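Rab3 interacting molecule variant 2 (Drosophila melanogaster, PDB 4TS6) is a presynaptic active-zone protein that probably helps to organise neurotransmitter release, represented here by its C2A domain. Local coordinates at residues I8-Y18 with H120-L131. Numbering follows the deposited sequence.
Sequences IEGRLQLKLGY and HILDDEAEWYQL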
ATOM      1  N   ILE A   8       0.844   7.647 -14.858  1.00 66.48           N
ATOM      2  CA  ILE A   8       0.396   7.473 -13.474  1.00 61.38           C
ATOM      3  C   ILE A   8       0.337   8.807 -12.712  1.00 56.09           C
ATOM      4  O   ILE A   8       1.266   9.616 -12.785  1.00 58.15           O
ATOM      5  CB  ILE A   8       1.272   6.444 -12.706  1.00 43.96           C
ATOM      6  CG1 ILE A   8       0.899   5.007 -13.096  1.00 58.25           C
ATOM      7  CG2 ILE A   8       1.087   6.579 -11.199  1.00 37.34           C
ATOM      8  CD1 ILE A   8       1.622   4.467 -14.303  1.00 64.90           C
ATOM      9  N   GLU A   9      -0.770   9.029 -11.999  1.00 48.72           N
ATOM     10  CA  GLU A   9      -0.958  10.232 -11.185  1.00 50.84           C
ATOM     11  C   GLU A   9      -1.677   9.920  -9.870  1.00 46.25           C
ATOM     12  O   GLU A   9      -2.397   8.921  -9.764  1.00 40.07           O
ATOM     13  CB  GLU A   9      -1.724  11.299 -11.964  1.00 56.74           C
ATOM     14  CG  GLU A   9      -2.842  10.759 -12.832  1.00 62.99           C
ATOM     15  CD  GLU A   9      -3.650  11.864 -13.486  1.00 71.58           C
ATOM     16  OE1 GLU A   9      -3.677  11.931 -14.733  1.00 69.91           O
ATOM     17  OE2 GLU A   9      -4.263  12.662 -12.746  1.00 78.50           O
ATOM     18  N   GLY A  10      -1.478  10.773  -8.870  1.00 36.20           N
ATOM     19  CA  GLY A  10      -2.041  10.527  -7.554  1.00 36.48           C
ATOM     20  C   GLY A  10      -0.988  10.148  -6.529  1.00 37.18           C
ATOM     21  O   GLY A  10       0.165   9.862  -6.871  1.00 35.59           O
ATOM     22  N   ARG A  11      -1.383  10.127  -5.261  1.00 27.79           N
ATOM     23  CA  ARG A  11      -0.446   9.837  -4.186  1.00 26.44           C
ATOM     24  C   ARG A  11      -1.152   9.106  -3.054  1.00 35.02           C
ATOM     25  O   ARG A  11      -2.386   9.136  -2.945  1.00 28.20           O
ATOM     26  CB  ARG A  11       0.204  11.134  -3.684  1.00 29.11           C
ATOM     27  CG  ARG A  11      -0.783  12.235  -3.488  1.00 35.47           C
ATOM     28  CD  ARG A  11      -0.121  13.553  -3.086  1.00 39.30           C
ATOM     29  NE  ARG A  11      -1.134  14.574  -2.815  1.00 35.99           N
ATOM     30  CZ  ARG A  11      -1.875  15.161  -3.754  1.00 39.32           C
ATOM     31  NH1 ARG A  11      -1.721  14.829  -5.030  1.00 46.20           N
ATOM     32  NH2 ARG A  11      -2.777  16.072  -3.415  1.00 41.42           N
ATOM     33  N   LEU A  12      -0.360   8.447  -2.217  1.00 28.76           N
ATOM     34  CA  LEU A  12      -0.873   7.550  -1.204  1.00 27.18           C
ATOM     35  C   LEU A  12      -0.358   8.023   0.148  1.00 26.87           C
ATOM     36  O   LEU A  12       0.778   8.483   0.241  1.00 32.02           O
ATOM     37  CB  LEU A  12      -0.345   6.147  -1.484  1.00 24.57           C
ATOM     38  CG  LEU A  12      -0.608   5.062  -0.450  1.00 34.66           C
ATOM     39  CD1 LEU A  12      -2.073   4.672  -0.475  1.00 34.32           C
ATOM     40  CD2 LEU A  12       0.264   3.856  -0.741  1.00 42.59           C
ATOM     41  N   GLN A  13      -1.182   7.922   1.188  1.00 28.72           N
ATOM     42  CA  GLN A  13      -0.757   8.321   2.538  1.00 26.82           C
ATOM     43  C   GLN A  13      -0.576   7.068   3.377  1.00 31.07           C
ATOM     44  O   GLN A  13      -1.522   6.302   3.556  1.00 27.59           O
ATOM     45  CB  GLN A  13      -1.796   9.233   3.192  1.00 32.96           C
ATOM     46  CG  GLN A  13      -1.398   9.719   4.597  1.00 34.92           C
ATOM     47  CD  GLN A  13      -2.389  10.707   5.168  1.00 39.42           C
ATOM     48  OE1 GLN A  13      -3.600  10.520   5.068  1.00 38.68           O
ATOM     49  NE2 GLN A  13      -1.881  11.773   5.755  1.00 37.07           N
ATOM     50  N   LEU A  14       0.638   6.850   3.873  1.00 26.98           N
ATOM     51  CA  LEU A  14       0.990   5.612   4.578  1.00 29.69           C
ATOM     52  C   LEU A  14       1.609   5.952   5.918  1.00 31.46           C
ATOM     53  O   LEU A  14       2.298   6.955   6.022  1.00 34.58           O
ATOM     54  CB  LEU A  14       2.072   4.853   3.808  1.00 32.42           C
ATOM     55  CG  LEU A  14       1.825   4.140   2.495  1.00 42.08           C
ATOM     56  CD1 LEU A  14       3.132   3.584   1.967  1.00 36.80           C
ATOM     57  CD2 LEU A  14       0.838   3.022   2.706  1.00 40.82           C
ATOM     58  N   LYS A  15       1.389   5.105   6.927  1.00 26.83           N
ATOM     59  CA  LYS A  15       2.134   5.184   8.187  1.00 33.27           C
ATOM     60  C   LYS A  15       2.882   3.875   8.355  1.00 36.74           C
ATOM     61  O   LYS A  15       2.307   2.806   8.183  1.00 31.09           O
ATOM     62  CB  LYS A  15       1.202   5.386   9.384  1.00 32.53           C
ATOM     63  CG  LYS A  15       0.359   6.641   9.311  1.00 43.73           C
ATOM     64  CD  LYS A  15      -0.770   6.620  10.333  1.00 51.58           C
ATOM     65  CE  LYS A  15      -0.256   6.708  11.757  1.00 66.04           C
ATOM     66  NZ  LYS A  15      -1.327   6.481  12.774  1.00 71.01           N
ATOM     67  N   LEU A  16       4.170   3.955   8.670  1.00 26.82           N
ATOM     68  CA  LEU A  16       4.968   2.757   8.902  1.00 27.14           C
ATOM     69  C   LEU A  16       5.579   2.833  10.284  1.00 34.13           C
ATOM     70  O   LEU A  16       6.252   3.811  10.603  1.00 35.73           O
ATOM     71  CB  LEU A  16       6.091   2.640   7.867  1.00 32.06           C
ATOM     72  CG  LEU A  16       5.697   2.494   6.399  1.00 35.07           C
ATOM     73  CD1 LEU A  16       6.928   2.168   5.586  1.00 38.81           C
ATOM     74  CD2 LEU A  16       4.642   1.415   6.229  1.00 34.13           C
ATOM     75  N   GLY A  17       5.324   1.819  11.112  1.00 30.57           N
ATOM     76  CA  GLY A  17       5.913   1.750  12.441  1.00 25.09           C
ATOM     77  C   GLY A  17       6.616   0.424  12.629  1.00 31.04           C
ATOM     78  O   GLY A  17       6.280  -0.563  11.973  1.00 30.98           O
ATOM     79  N   TYR A  18       7.615   0.389  13.501  1.00 32.57           N
ATOM     80  CA  TYR A  18       8.191  -0.890  13.880  1.00 31.95           C
ATOM     81  C   TYR A  18       8.212  -1.004  15.390  1.00 33.21           C
ATOM     82  O   TYR A  18       8.742  -0.131  16.063  1.00 33.23           O
ATOM     83  CB  TYR A  18       9.612  -1.084  13.323  1.00 31.43           C
ATOM     84  CG  TYR A  18      10.213  -2.358  13.868  1.00 32.02           C
ATOM     85  CD1 TYR A  18       9.840  -3.596  13.360  1.00 26.65           C
ATOM     86  CD2 TYR A  18      11.113  -2.328  14.919  1.00 34.33           C
ATOM     87  CE1 TYR A  18      10.361  -4.767  13.879  1.00 32.28           C
ATOM     88  CE2 TYR A  18      11.635  -3.490  15.443  1.00 31.24           C
ATOM     89  CZ  TYR A  18      11.252  -4.706  14.922  1.00 27.58           C
ATOM     90  OH  TYR A  18      11.774  -5.870  15.448  1.00 29.36           O
ATOM     91  N   HIS A 120      14.326   3.639   6.000  1.00 43.94           N
ATOM     92  CA  HIS A 120      13.166   4.294   6.618  1.00 39.69           C
ATOM     93  C   HIS A 120      13.257   4.359   8.153  1.00 43.36           C
ATOM     94  O   HIS A 120      13.803   3.458   8.784  1.00 49.50           O
ATOM     95  CB  HIS A 120      11.865   3.610   6.188  1.00 37.81           C
ATOM     96  CG  HIS A 120      10.673   4.515   6.224  1.00 46.13           C
ATOM     97  ND1 HIS A 120      10.070   4.910   7.398  1.00 47.11           N
ATOM     98  CD2 HIS A 120       9.974   5.108   5.223  1.00 44.54           C
ATOM     99  CE1 HIS A 120       9.048   5.702   7.125  1.00 48.68           C
ATOM    100  NE2 HIS A 120       8.969   5.838   5.812  1.00 48.15           N
ATOM    101  N   ILE A 121      12.711   5.427   8.740  1.00 47.48           N
ATOM    102  CA  ILE A 121      12.782   5.668  10.184  1.00 47.00           C
ATOM    103  C   ILE A 121      11.768   4.826  10.960  1.00 50.17           C
ATOM    104  O   ILE A 121      12.027   4.425  12.094  1.00 60.27           O
ATOM    105  CB  ILE A 121      12.589   7.180  10.522  1.00 54.14           C
ATOM    106  CG1 ILE A 121      12.787   7.443  12.020  1.00 65.70           C
ATOM    107  CG2 ILE A 121      11.230   7.683  10.062  1.00 60.59           C
ATOM    108  CD1 ILE A 121      12.448   8.860  12.464  1.00 69.89           C
ATOM    109  N   LEU A 122      10.613   4.581  10.346  1.00 40.39           N
ATOM    110  CA  LEU A 122       9.574   3.718  10.919  1.00 41.16           C
ATOM    111  C   LEU A 122       9.016   4.230  12.248  1.00 38.36           C
ATOM    112  O   LEU A 122       9.028   3.516  13.252  1.00 43.36           O
ATOM    113  CB  LEU A 122      10.076   2.275  11.054  1.00 38.69           C
ATOM    114  CG  LEU A 122      10.547   1.655   9.736  1.00 40.57           C
ATOM    115  CD1 LEU A 122      11.050   0.251   9.953  1.00 45.32           C
ATOM    116  CD2 LEU A 122       9.448   1.658   8.693  1.00 41.81           C
ATOM    117  N   ASP A 123       8.503   5.458  12.240  1.00 43.50           N
ATOM    118  CA  ASP A 123       8.022   6.102  13.462  1.00 45.28           C
ATOM    119  C   ASP A 123       6.507   6.309  13.483  1.00 45.40           C
ATOM    120  O   ASP A 123       5.994   7.084  14.291  1.00 41.70           O
ATOM    121  CB  ASP A 123       8.720   7.451  13.658  1.00 59.32           C
ATOM    122  CG  ASP A 123       8.625   8.347  12.431  1.00 75.36           C
ATOM    123  OD1 ASP A 123       7.917   7.989  11.460  1.00 82.49           O
ATOM    124  OD2 ASP A 123       9.264   9.421  12.443  1.00 86.60           O
ATOM    125  N   ASP A 124       5.803   5.639  12.575  1.00 30.31           N
ATOM    126  CA  ASP A 124       4.345   5.751  12.479  1.00 35.83           C
ATOM    127  C   ASP A 124       3.845   7.151  12.134  1.00 41.83           C
ATOM    128  O   ASP A 124       2.688   7.482  12.380  1.00 51.56           O
ATOM    129  CB  ASP A 124       3.651   5.206  13.736  1.00 48.72           C
ATOM    130  CG  ASP A 124       2.546   4.209  13.401  1.00 62.69           C
ATOM    131  OD1 ASP A 124       2.704   3.478  12.398  1.00 59.88           O
ATOM    132  OD2 ASP A 124       1.523   4.158  14.122  1.00 71.38           O
ATOM    133  N   GLU A 125       4.723   7.967  11.560  1.00 41.70           N
ATOM    134  CA  GLU A 125       4.338   9.280  11.054  1.00 47.66           C
ATOM    135  C   GLU A 125       3.601   9.026   9.748  1.00 37.74           C
ATOM    136  O   GLU A 125       4.048   8.211   8.950  1.00 42.30           O
ATOM    137  CB  GLU A 125       5.597  10.122  10.799  1.00 56.87           C
ATOM    138  CG  GLU A 125       5.374  11.590  10.402  1.00 74.71           C
ATOM    139  CD  GLU A 125       6.670  12.421  10.403  1.00 76.49           C
ATOM    140  OE1 GLU A 125       7.761  11.861  10.146  1.00 78.78           O
ATOM    141  OE2 GLU A 125       6.594  13.641  10.665  1.00 68.32           O
ATOM    142  N   ALA A 126       2.472   9.705   9.537  1.00 32.69           N
ATOM    143  CA  ALA A 126       1.801   9.672   8.242  1.00 40.32           C
ATOM    144  C   ALA A 126       2.652  10.420   7.228  1.00 41.78           C
ATOM    145  O   ALA A 126       3.115  11.523   7.501  1.00 33.17           O
ATOM    146  CB  ALA A 126       0.435  10.290   8.339  1.00 44.77           C
ATOM    147  N   GLU A 127       2.888   9.809   6.074  1.00 29.58           N
ATOM    148  CA  GLU A 127       3.684  10.438   5.025  1.00 35.69           C
ATOM    149  C   GLU A 127       2.997  10.243   3.679  1.00 33.32           C
ATOM    150  O   GLU A 127       2.242   9.302   3.514  1.00 31.84           O
ATOM    151  CB  GLU A 127       5.075   9.810   4.975  1.00 42.41           C
ATOM    152  CG  GLU A 127       5.919  10.037   6.216  1.00 57.60           C
ATOM    153  CD  GLU A 127       7.343   9.533   6.037  1.00 79.00           C
ATOM    154  OE1 GLU A 127       7.661   9.047   4.926  1.00 75.85           O
ATOM    155  OE2 GLU A 127       8.138   9.626   7.002  1.00 90.88           O
ATOM    156  N   TRP A 128       3.263  11.129   2.723  1.00 32.95           N
ATOM    157  CA  TRP A 128       2.675  11.005   1.397  1.00 31.53           C
ATOM    158  C   TRP A 128       3.691  10.552   0.361  1.00 39.50           C
ATOM    159  O   TRP A 128       4.806  11.065   0.304  1.00 36.49           O
ATOM    160  CB  TRP A 128       2.070  12.329   0.960  1.00 32.81           C
ATOM    161  CG  TRP A 128       0.848  12.710   1.724  1.00 33.49           C
ATOM    162  CD1 TRP A 128       0.792  13.453   2.876  1.00 35.42           C
ATOM    163  CD2 TRP A 128      -0.507  12.399   1.381  1.00 36.42           C
ATOM    164  NE1 TRP A 128      -0.518  13.605   3.271  1.00 35.79           N
ATOM    165  CE2 TRP A 128      -1.334  12.982   2.362  1.00 32.24           C
ATOM    166  CE3 TRP A 128      -1.102  11.679   0.335  1.00 39.24           C
ATOM    167  CZ2 TRP A 128      -2.724  12.854   2.336  1.00 36.52           C
ATOM    168  CZ3 TRP A 128      -2.487  11.563   0.304  1.00 34.52           C
ATOM    169  CH2 TRP A 128      -3.280  12.146   1.298  1.00 36.59           C
ATOM    170  N   TYR A 129       3.292   9.589  -0.467  1.00 28.84           N
ATOM    171  CA  TYR A 129       4.181   9.045  -1.481  1.00 28.56           C
ATOM    172  C   TYR A 129       3.549   9.129  -2.857  1.00 34.54           C
ATOM    173  O   TYR A 129       2.394   8.731  -3.050  1.00 26.26           O
ATOM    174  CB  TYR A 129       4.482   7.585  -1.166  1.00 26.09           C
ATOM    175  CG  TYR A 129       5.197   7.390   0.147  1.00 31.66           C
ATOM    176  CD1 TYR A 129       4.490   7.266   1.331  1.00 34.15           C
ATOM    177  CD2 TYR A 129       6.577   7.329   0.198  1.00 42.66           C
ATOM    178  CE1 TYR A 129       5.148   7.088   2.541  1.00 33.49           C
ATOM    179  CE2 TYR A 129       7.239   7.146   1.392  1.00 46.75           C
ATOM    180  CZ  TYR A 129       6.522   7.024   2.558  1.00 38.39           C
ATOM    181  OH  TYR A 129       7.192   6.843   3.743  1.00 46.04           O
ATOM    182  N   GLN A 130       4.323   9.622  -3.814  1.00 28.08           N
ATOM    183  CA  GLN A 130       3.858   9.773  -5.184  1.00 27.87           C
ATOM    184  C   GLN A 130       3.682   8.386  -5.786  1.00 26.88           C
ATOM    185  O   GLN A 130       4.577   7.552  -5.676  1.00 27.67           O
ATOM    186  CB  GLN A 130       4.901  10.545  -5.987  1.00 43.66           C
ATOM    187  CG  GLN A 130       4.378  11.109  -7.274  1.00 58.44           C
ATOM    188  CD  GLN A 130       3.308  12.153  -7.033  1.00 68.37           C
ATOM    189  OE1 GLN A 130       3.374  12.917  -6.066  1.00 69.17           O
ATOM    190  NE2 GLN A 130       2.304  12.183  -7.902  1.00 70.74           N
ATOM    191  N   LEU A 131       2.533   8.116  -6.395  1.00 26.75           N
ATOM    192  CA  LEU A 131       2.358   6.819  -7.051  1.00 29.87           C
ATOM    193  C   LEU A 131       3.286   6.779  -8.266  1.00 31.59           C
ATOM    194  O   LEU A 131       3.450   7.789  -8.955  1.00 31.90           O
ATOM    195  CB  LEU A 131       0.906   6.608  -7.486  1.00 29.82           C
ATOM    196  CG  LEU A 131      -0.113   6.312  -6.384  1.00 36.72           C
ATOM    197  CD1 LEU A 131      -1.510   6.145  -6.970  1.00 35.25           C
ATOM    198  CD2 LEU A 131       0.260   5.059  -5.636  1.00 29.76           C
TER
HETATM  199  O   HOH W   1       5.474   6.346   6.039  1.00 45.94           O
HETATM  200  O   HOH W   2       1.176   2.157  11.009  1.00 53.04           O
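Gln13 and Trp128 face each other across two antiparallel strands and illustrate how a glutamine can serve as the flat cover of an exposed indole. With CG anti to the backbone N (chi1 -179°), Gln13 runs out over the ring: its CB stands 3.6 Å from the centroid of the six-membered ring of Trp128, a CH-pi contact over the face. CG continues above CE2 and passes the carbonyl O of Glu127, CD lies 3.6 Å from CZ2 of Trp128, and the terminal amide stacks on the indole with the planes 28° apart. OE1 is near CZ2, while NE2 touches the methyl of Ala126 and lies above the ring, 3.4 Å from NE1 of Trp128, two donors that cannot pair. An alanine here would keep the CB contact but would probably leave the CE2–CZ2 side of the indole without its amide cover and the ring freer to turn. On the same surface Arg11 reaches CE3 of Trp128 with CG, its guanidinium at most weakly attracted to the ring.

The first and last strands of this C2 beta-sandwich, 11-18 and 123-130, are joined edge to edge by backbone hydrogen bonds, Leu12 with Tyr129 and Leu14 with Glu127, each pair exchanging two; strand 24-33 flanks 11-18 on its other edge. The sandwich-facing side carries Leu12, Leu14 and Tyr129, where CD1 of Leu14 meets CD1 of the tyrosine at 4.0 Å and Ile115 of the opposing sheet packs on Leu14. His120 gives NE2-H to Tyr129 OH (2.9 Å) and accepts the Leu122 N-H at ND1 (3.0 Å), both in its ring plane, which fixes its rotation, while CD1 of Leu16 sits over the ring centre. CD2 of Leu122 packs against CB of Leu16 at 3.6 Å.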